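Local coordinates for putative ABC transporter, periplasmic binding protein, amino acid (Neisseria gonorrhoeae, PDB 2YJP) that binds L-cysteine and probably delivers it, as the solute receptor, to an ABC transporter for amino-acid uptake, at residues Ala49-Lys52 against Glu53-Val56; Leu93-Pro96 against Asp97-Glu100; Ala248-Leu251 against Asn252-Asn255. The protein carries 1 engineered substitution. All coordinates share one frame; numbering follows the deposited sequence.

Contact 1 (Ala49-Lys52 against Glu53-Val56); sequences AAIK and EKGV. With ZN (zinc ion), chain I.
Ala50 meets Glu53 and Lys54, and Ile51 meets Gly55 and Val56, at the C-terminal end of the short helix 48-54, a helix terminus closed by Gly55. The compact part is the backbone. Glu53 N reaches Ala49 O at 3.1 Å, Lys54 N gives Ala50 O a straighter bond (3.2 Å, N-H...O 165°), and Gly55 N ends the series on Ile51 O at 3.1 Å. Glu53 N and Gly55 N each also make a weak second bond, to Ala50 O and Lys52 O respectively. Gly55 then leaves helical angles with a positive phi, a conformation that favours glycine, and the chain turns toward strand 57-61. Ile51 is the buried side chain here. It packs on Ala46 and Asp119, while its CG2 branch stays near the helix end, 3.7 Å from Val56 O. Thr47 OG1 is hydrogen-bonded to Ala50 N at the other end of the helix.

The solvent side is looser and charged. Lys52 is exposed, its side chain leaving the helix on the side away from the turn. Lys54 instead bends at its third torsion (chi3 -98°) and runs back along the helix, with CE 3.6 Å from Ala50 O and its NZ beside the Ile51 side chain; Asp119 is a long, weak ionic partner for that ammonium group. Glu53 reaches out to a zinc ion: CG lies anti to the backbone N (chi1 180°) and the chain stays extended beyond it. The carboxylate meets the metal unequally, OE1 of Glu53 bonding the zinc ion at 2.5 Å while OE2 stands 3.1 Å from the same zinc.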
ATOM      1  N   ALA A  49      -4.042  10.792 -23.835  1.00 34.29           N
ATOM      2  CA  ALA A  49      -3.363  11.018 -25.094  1.00 35.80           C
ATOM      3  C   ALA A  49      -1.846  11.140 -24.930  1.00 35.89           C
ATOM      4  O   ALA A  49      -1.089  10.553 -25.713  1.00 37.00           O
ATOM      5  CB  ALA A  49      -3.949  12.230 -25.846  1.00 37.08           C
ATOM      6  N   ALA A  50      -1.393  11.906 -23.938  1.00 35.13           N
ATOM      7  CA  ALA A  50       0.053  12.127 -23.785  1.00 35.12           C
ATOM      8  C   ALA A  50       0.771  10.811 -23.474  1.00 33.69           C
ATOM      9  O   ALA A  50       1.847  10.563 -23.965  1.00 33.97           O
ATOM     10  CB  ALA A  50       0.341  13.156 -22.726  1.00 34.67           C
ATOM     11  N   ILE A  51       0.152   9.976 -22.656  1.00 31.97           N
ATOM     12  CA  ILE A  51       0.730   8.708 -22.323  1.00 30.14           C
ATOM     13  C   ILE A  51       0.723   7.754 -23.508  1.00 31.36           C
ATOM     14  O   ILE A  51       1.683   7.009 -23.679  1.00 30.86           O
ATOM     15  CB  ILE A  51       0.049   8.086 -21.102  1.00 28.48           C
ATOM     16  CG1 ILE A  51       0.389   8.896 -19.821  1.00 26.09           C
ATOM     17  CG2 ILE A  51       0.476   6.593 -20.942  1.00 26.06           C
ATOM     18  CD1 ILE A  51      -0.606   8.707 -18.714  1.00 22.65           C
ATOM     19  N   LYS A  52      -0.332   7.782 -24.329  1.00 33.02           N
ATOM     20  CA  LYS A  52      -0.396   6.902 -25.514  1.00 34.66           C
ATOM     21  C   LYS A  52       0.766   7.286 -26.420  1.00 36.81           C
ATOM     22  O   LYS A  52       1.377   6.427 -27.023  1.00 37.56           O
ATOM     23  CB  LYS A  52      -1.754   6.966 -26.248  1.00 35.32           C
ATOM     24  CG  LYS A  52      -2.906   6.278 -25.473  1.00 34.77           C
ATOM     25  CD  LYS A  52      -4.201   6.271 -26.263  1.00 38.87           C
ATOM     26  CE  LYS A  52      -5.052   5.040 -25.920  1.00 40.24           C
ATOM     27  NZ  LYS A  52      -6.452   5.212 -26.424  1.00 45.16           N
ATOM     28  N   GLU A  53       1.123   8.574 -26.426  1.00 38.10           N
ATOM     29  CA  GLU A  53       2.146   9.081 -27.324  1.00 41.68           C
ATOM     30  C   GLU A  53       3.535   8.619 -26.904  1.00 41.48           C
ATOM     31  O   GLU A  53       4.356   8.233 -27.719  1.00 42.59           O
ATOM     32  CB  GLU A  53       2.108  10.597 -27.363  1.00 43.43           C
ATOM     33  CG  GLU A  53       3.137  11.215 -28.271  1.00 47.68           C
ATOM     34  CD  GLU A  53       2.727  12.597 -28.681  1.00 54.76           C
ATOM     35  OE1 GLU A  53       2.604  13.488 -27.806  1.00 57.03           O
ATOM     36  OE2 GLU A  53       2.491  12.794 -29.884  1.00 59.39           O
ATOM     37  N   LYS A  54       3.795   8.679 -25.615  1.00 39.56           N
ATOM     38  CA  LYS A  54       5.019   8.094 -25.104  1.00 39.25           C
ATOM     39  C   LYS A  54       5.114   6.577 -25.236  1.00 37.71           C
ATOM     40  O   LYS A  54       6.215   6.068 -25.260  1.00 38.10           O
ATOM     41  CB  LYS A  54       5.227   8.474 -23.644  1.00 38.25           C
ATOM     42  CG  LYS A  54       5.613   9.963 -23.448  1.00 42.11           C
ATOM     43  CD  LYS A  54       5.747  10.318 -21.964  1.00 42.14           C
ATOM     44  CE  LYS A  54       4.459  10.988 -21.467  1.00 44.86           C
ATOM     45  NZ  LYS A  54       4.133  10.794 -19.969  1.00 46.58           N
ATOM     46  N   GLY A  55       3.994   5.853 -25.301  1.00 36.35           N
ATOM     47  CA  GLY A  55       4.046   4.397 -25.432  1.00 35.17           C
ATOM     48  C   GLY A  55       4.381   3.627 -24.156  1.00 34.06           C
ATOM     49  O   GLY A  55       4.593   2.395 -24.193  1.00 34.35           O
ATOM     50  N   VAL A  56       4.423   4.328 -23.017  1.00 32.52           N
ATOM     51  CA  VAL A  56       4.778   3.732 -21.744  1.00 31.27           C
ATOM     52  C   VAL A  56       4.130   4.547 -20.614  1.00 29.68           C
ATOM     53  O   VAL A  56       4.077   5.787 -20.673  1.00 30.09           O
ATOM     54  CB  VAL A  56       6.352   3.669 -21.554  1.00 32.62           C
ATOM     55  CG1 VAL A  56       6.956   5.048 -21.510  1.00 34.32           C
ATOM     56  CG2 VAL A  56       6.755   2.922 -20.294  1.00 31.95           C
TER
HETATM   57 ZN    ZN I1274       4.081  15.235 -28.758  1.00 85.58          ZN

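Contact 2 (Leu93-Pro96 against Asp97-Glu100); sequences LGSP and DKVE
With chi1 at 163°, Ser95 swings OG away from its own backbone N and beside its carbonyl carbon, where OG accepts the N-H of Asp97 at 3.2 Å. Lys98, its chi1 at -55°, turns CG back over the same serine. CB and CG of Lys98 both lie 3.5 Å from Ser95 O, and CG is 3.8 Å from Ser95 CB. Ser95 therefore uses two oxygens on two successive amides: OG takes Asp97 N, and its carbonyl O takes Lys98 N at 3.1 Å. The second donor stands well above the carbonyl plane, 50° out of it, although the N-H itself points fairly straight at the oxygen. Between them Pro96 and Asp97 hold the two central positions of a type I turn. Asp97 CB rests 3.6 Å from Ser95 OG, leaving the carboxylate on the exposed side.

The apolar contacts flank this turn. Leu93 CB meets Lys98 CB at 3.8 Å, the two side chains crossing at a slant before the lysine bends at its second torsion and passes the backbone of Gly55. On the following residue, Val99 CG2 touches Pro96 O at 3.7 Å; Val99 also packs on Ala89 and Ile59, and Pro96 on Lys86 and Lys90. Lys98 and Glu100 make backbone bonds to strand 57-61. An ST turn set inside a type I beta turn thus joins helix 80-93 to strand 99-103, the return leg of a beta-alpha-beta crossover.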
ATOM      1  N   LEU A  93      -2.343   0.714 -23.464  1.00 29.93           N
ATOM      2  CA  LEU A  93      -1.210   0.698 -24.348  1.00 31.01           C
ATOM      3  C   LEU A  93      -1.143  -0.536 -25.214  1.00 31.87           C
ATOM      4  O   LEU A  93      -0.399  -0.542 -26.190  1.00 34.02           O
ATOM      5  CB  LEU A  93       0.101   0.856 -23.548  1.00 29.85           C
ATOM      6  CG  LEU A  93       0.199   2.281 -23.016  1.00 29.56           C
ATOM      7  CD1 LEU A  93       0.692   2.373 -21.753  1.00 25.98           C
ATOM      8  CD2 LEU A  93       0.986   3.235 -23.851  1.00 31.68           C
ATOM      9  N   GLY A  94      -1.898  -1.572 -24.879  1.00 31.37           N
ATOM     10  CA  GLY A  94      -1.989  -2.744 -25.767  1.00 32.66           C
ATOM     11  C   GLY A  94      -1.160  -3.894 -25.228  1.00 32.52           C
ATOM     12  O   GLY A  94      -1.234  -5.007 -25.725  1.00 33.42           O
ATOM     13  N   SER A  95      -0.380  -3.639 -24.173  1.00 30.91           N
ATOM     14  CA  SER A  95       0.472  -4.693 -23.611  1.00 31.35           C
ATOM     15  C   SER A  95       0.797  -4.472 -22.135  1.00 29.29           C
ATOM     16  O   SER A  95       1.188  -3.376 -21.767  1.00 29.12           O
ATOM     17  CB  SER A  95       1.769  -4.811 -24.451  1.00 32.10           C
ATOM     18  OG  SER A  95       2.790  -5.507 -23.759  1.00 32.95           O
ATOM     19  N   PRO A  96       0.660  -5.507 -21.288  1.00 29.06           N
ATOM     20  CA  PRO A  96       0.990  -5.290 -19.875  1.00 27.38           C
ATOM     21  C   PRO A  96       2.484  -4.978 -19.642  1.00 28.18           C
ATOM     22  O   PRO A  96       2.845  -4.507 -18.566  1.00 28.22           O
ATOM     23  CB  PRO A  96       0.597  -6.621 -19.211  1.00 27.57           C
ATOM     24  CG  PRO A  96       0.637  -7.638 -20.320  1.00 27.99           C
ATOM     25  CD  PRO A  96       0.232  -6.903 -21.553  1.00 29.55           C
ATOM     26  N   ASP A  97       3.344  -5.174 -20.637  1.00 29.45           N
ATOM     27  CA  ASP A  97       4.769  -4.865 -20.474  1.00 30.83           C
ATOM     28  C   ASP A  97       5.118  -3.386 -20.691  1.00 31.32           C
ATOM     29  O   ASP A  97       6.291  -2.987 -20.631  1.00 31.56           O
ATOM     30  CB  ASP A  97       5.613  -5.682 -21.471  1.00 33.47           C
ATOM     31  CG  ASP A  97       5.430  -7.219 -21.324  1.00 36.33           C
ATOM     32  OD1 ASP A  97       5.089  -7.751 -20.234  1.00 35.79           O
ATOM     33  OD2 ASP A  97       5.646  -7.875 -22.347  1.00 41.15           O
ATOM     34  N   LYS A  98       4.107  -2.566 -20.985  1.00 30.96           N
ATOM     35  CA  LYS A  98       4.320  -1.141 -21.261  1.00 30.94           C
ATOM     36  C   LYS A  98       4.241  -0.279 -19.976  1.00 29.19           C
ATOM     37  O   LYS A  98       3.973   0.907 -20.036  1.00 29.43           O
ATOM     38  CB  LYS A  98       3.347  -0.627 -22.329  1.00 31.36           C
ATOM     39  CG  LYS A  98       3.350  -1.399 -23.653  1.00 34.52           C
ATOM     40  CD  LYS A  98       4.402  -0.877 -24.585  1.00 37.88           C
ATOM     41  CE  LYS A  98       4.063  -1.144 -26.039  1.00 40.47           C
ATOM     42  NZ  LYS A  98       5.316  -1.659 -26.646  1.00 42.24           N
ATOM     43  N   VAL A  99       4.481  -0.871 -18.825  1.00 27.63           N
ATOM     44  CA  VAL A  99       4.599  -0.074 -17.644  1.00 26.85           C
ATOM     45  C   VAL A  99       6.079   0.086 -17.371  1.00 27.22           C
ATOM     46  O   VAL A  99       6.797  -0.887 -17.407  1.00 27.54           O
ATOM     47  CB  VAL A  99       4.009  -0.757 -16.383  1.00 26.33           C
ATOM     48  CG1 VAL A  99       3.893   0.261 -15.242  1.00 23.59           C
ATOM     49  CG2 VAL A  99       2.692  -1.392 -16.667  1.00 25.08           C
ATOM     50  N   GLU A 100       6.523   1.319 -17.134  1.00 27.17           N
ATOM     51  CA  GLU A 100       7.770   1.579 -16.410  1.00 27.57           C
ATOM     52  C   GLU A 100       7.402   1.651 -14.900  1.00 25.08           C
ATOM     53  O   GLU A 100       6.762   2.642 -14.463  1.00 24.50           O
ATOM     54  CB  GLU A 100       8.333   2.896 -16.891  1.00 28.98           C
ATOM     55  CG  GLU A 100       9.756   3.189 -16.476  1.00 34.63           C
ATOM     56  CD  GLU A 100      10.500   4.052 -17.552  1.00 43.11           C
TER

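Contact 3 (Ala248-Leu251 against Asn252-Asn255); sequences ADLL and NWVN
Leu250 and Leu251 touch Val254 and Asn255 one turn further along helix 248-264, and three kinds of interaction tie the two turns together. The first is backbone hydrogen bonding from each residue to the fourth before it. Asn252 N reaches Ala248 O at 2.8 Å. Trp253 N bonds Asp249 O at a longer 3.3 Å, and the last two bonds, Val254 N to Leu250 O (2.8 Å) and Asn255 N to Leu251 O (2.9 Å), are the straightest, each at 169°.

The second kind is apolar. Leu250 CG lies 4.2 Å from Val254 CG2, and the same methyl presses close on Leu250 O (3.1 Å), because chi1 of Val254 sets CG2 beside its own backbone N. Leu250 CD1 approaches the Trp253 ring obliquely, 4.3 Å from CE3. Leu250 and Val254 are buried, against Val243 and Pro241 of strand 237-244, whereas Trp253 leads away to Asp91 and Leu92 of helix 80-93 and to Val48.

The third kind involves polar side chains. The Asn255 amide folds back along the helix, with CG 3.3 Å from Leu251 O and ND2 beside Leu251 CG. Its OD1 takes the backbone N-H of Asp139, which ties the amide to the loop there and helps set its rotation. Asp249 OD2 likewise bonds Val48 N at the start of helix 48-54. Together these features describe the first turns of an amphipathic alpha helix whose apolar face, with Leu250 and Val254, lies on strand 237-244 of the mixed sheet, within the alpha/beta fold of periplasmic binding proteins.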
ATOM      1  N   ALA A 248      -7.785  15.431 -14.519  1.00 24.24           N
ATOM      2  CA  ALA A 248      -9.112  14.824 -14.620  1.00 25.02           C
ATOM      3  C   ALA A 248      -9.212  13.836 -15.776  1.00 25.42           C
ATOM      4  O   ALA A 248     -10.006  12.885 -15.757  1.00 25.12           O
ATOM      5  CB  ALA A 248     -10.162  15.897 -14.794  1.00 26.05           C
ATOM      6  N   ASP A 249      -8.397  14.059 -16.788  1.00 25.86           N
ATOM      7  CA  ASP A 249      -8.391  13.175 -17.929  1.00 27.07           C
ATOM      8  C   ASP A 249      -7.946  11.741 -17.559  1.00 26.14           C
ATOM      9  O   ASP A 249      -8.647  10.767 -17.909  1.00 27.19           O
ATOM     10  CB  ASP A 249      -7.557  13.761 -19.073  1.00 27.88           C
ATOM     11  CG  ASP A 249      -7.699  12.977 -20.328  1.00 31.77           C
ATOM     12  OD1 ASP A 249      -8.795  12.965 -20.939  1.00 36.20           O
ATOM     13  OD2 ASP A 249      -6.713  12.352 -20.724  1.00 35.73           O
ATOM     14  N   LEU A 250      -6.809  11.618 -16.867  1.00 23.98           N
ATOM     15  CA  LEU A 250      -6.305  10.310 -16.443  1.00 23.06           C
ATOM     16  C   LEU A 250      -7.137   9.713 -15.293  1.00 22.48           C
ATOM     17  O   LEU A 250      -7.374   8.494 -15.251  1.00 21.33           O
ATOM     18  CB  LEU A 250      -4.841  10.375 -16.028  1.00 21.87           C
ATOM     19  CG  LEU A 250      -4.132   8.996 -15.856  1.00 22.52           C
ATOM     20  CD1 LEU A 250      -4.159   8.062 -17.093  1.00 19.97           C
ATOM     21  CD2 LEU A 250      -2.706   9.191 -15.369  1.00 20.90           C
ATOM     22  N   LEU A 251      -7.562  10.596 -14.379  1.00 21.35           N
ATOM     23  CA  LEU A 251      -8.465  10.254 -13.312  1.00 21.57           C
ATOM     24  C   LEU A 251      -9.725   9.580 -13.860  1.00 22.97           C
ATOM     25  O   LEU A 251     -10.123   8.502 -13.387  1.00 23.07           O
ATOM     26  CB  LEU A 251      -8.842  11.503 -12.491  1.00 21.00           C
ATOM     27  CG  LEU A 251      -9.799  11.193 -11.345  1.00 22.94           C
ATOM     28  CD1 LEU A 251      -9.072  10.245 -10.264  1.00 21.16           C
ATOM     29  CD2 LEU A 251     -10.376  12.490 -10.672  1.00 20.63           C
ATOM     30  N   ASN A 252     -10.373  10.241 -14.833  1.00 22.86           N
ATOM     31  CA  ASN A 252     -11.605   9.711 -15.370  1.00 23.63           C
ATOM     32  C   ASN A 252     -11.421   8.329 -16.051  1.00 23.58           C
ATOM     33  O   ASN A 252     -12.242   7.410 -15.856  1.00 22.91           O
ATOM     34  CB  ASN A 252     -12.241  10.701 -16.332  1.00 24.92           C
ATOM     35  CG  ASN A 252     -13.482  10.149 -16.943  1.00 27.31           C
ATOM     36  OD1 ASN A 252     -14.394   9.692 -16.232  1.00 28.38           O
ATOM     37  ND2 ASN A 252     -13.521  10.133 -18.248  1.00 26.28           N
ATOM     38  N   TRP A 253     -10.317   8.183 -16.797  1.00 22.87           N
ATOM     39  CA  TRP A 253      -9.957   6.909 -17.401  1.00 23.06           C
ATOM     40  C   TRP A 253      -9.669   5.811 -16.388  1.00 22.93           C
ATOM     41  O   TRP A 253     -10.180   4.696 -16.542  1.00 23.80           O
ATOM     42  CB  TRP A 253      -8.745   7.075 -18.306  1.00 22.72           C
ATOM     43  CG  TRP A 253      -8.493   5.861 -19.083  1.00 23.59           C
ATOM     44  CD1 TRP A 253      -9.124   5.461 -20.231  1.00 25.70           C
ATOM     45  CD2 TRP A 253      -7.565   4.837 -18.756  1.00 23.86           C
ATOM     46  NE1 TRP A 253      -8.601   4.257 -20.649  1.00 28.29           N
ATOM     47  CE2 TRP A 253      -7.645   3.859 -19.762  1.00 26.09           C
ATOM     48  CE3 TRP A 253      -6.642   4.669 -17.722  1.00 22.75           C
ATOM     49  CZ2 TRP A 253      -6.856   2.702 -19.742  1.00 28.15           C
ATOM     50  CZ3 TRP A 253      -5.867   3.529 -17.704  1.00 24.61           C
ATOM     51  CH2 TRP A 253      -5.978   2.560 -18.696  1.00 26.65           C
ATOM     52  N   VAL A 254      -8.875   6.130 -15.355  1.00 22.09           N
ATOM     53  CA  VAL A 254      -8.616   5.212 -14.225  1.00 21.68           C
ATOM     54  C   VAL A 254      -9.897   4.731 -13.528  1.00 22.43           C
ATOM     55  O   VAL A 254     -10.067   3.524 -13.305  1.00 22.53           O
ATOM     56  CB  VAL A 254      -7.555   5.746 -13.212  1.00 20.59           C
ATOM     57  CG1 VAL A 254      -7.293   4.730 -12.069  1.00 18.46           C
ATOM     58  CG2 VAL A 254      -6.207   5.948 -13.904  1.00 18.92           C
ATOM     59  N   ASN A 255     -10.806   5.655 -13.229  1.00 23.12           N
ATOM     60  CA  ASN A 255     -12.125   5.322 -12.634  1.00 23.99           C
ATOM     61  C   ASN A 255     -12.894   4.251 -13.447  1.00 25.16           C
ATOM     62  O   ASN A 255     -13.360   3.275 -12.874  1.00 25.13           O
ATOM     63  CB  ASN A 255     -13.007   6.568 -12.544  1.00 24.58           C
ATOM     64  CG  ASN A 255     -12.568   7.516 -11.441  1.00 26.94           C
ATOM     65  OD1 ASN A 255     -11.800   7.150 -10.560  1.00 24.51           O
ATOM     66  ND2 ASN A 255     -13.067   8.751 -11.492  1.00 24.25           N
TER

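How the contacts relate
Contacts 1 and 2 lie at the surface and contact 3 is partly buried, all on the same side of the chain's centre and away from the cysteine pocket. Contacts 1 and 2 each include a glycine of positive phi ending a helix, and they lead into neighbouring parallel strands, 57-61 and 99-103. They touch directly, Val56 CG2 coming within 3.4 Å of Lys98 O. Contact 3 instead runs uninterrupted through a helix and meets contact 1 through Ile51 CD1 and Leu250 CD1 (4.0 Å), while its nearest atoms stay about 6 Å from contact 2. A zinc-bound glutamate and lysines mark contact 1, a serine-centred turn contact 2, helix backbone bonds with buried leucine and valine contact 3.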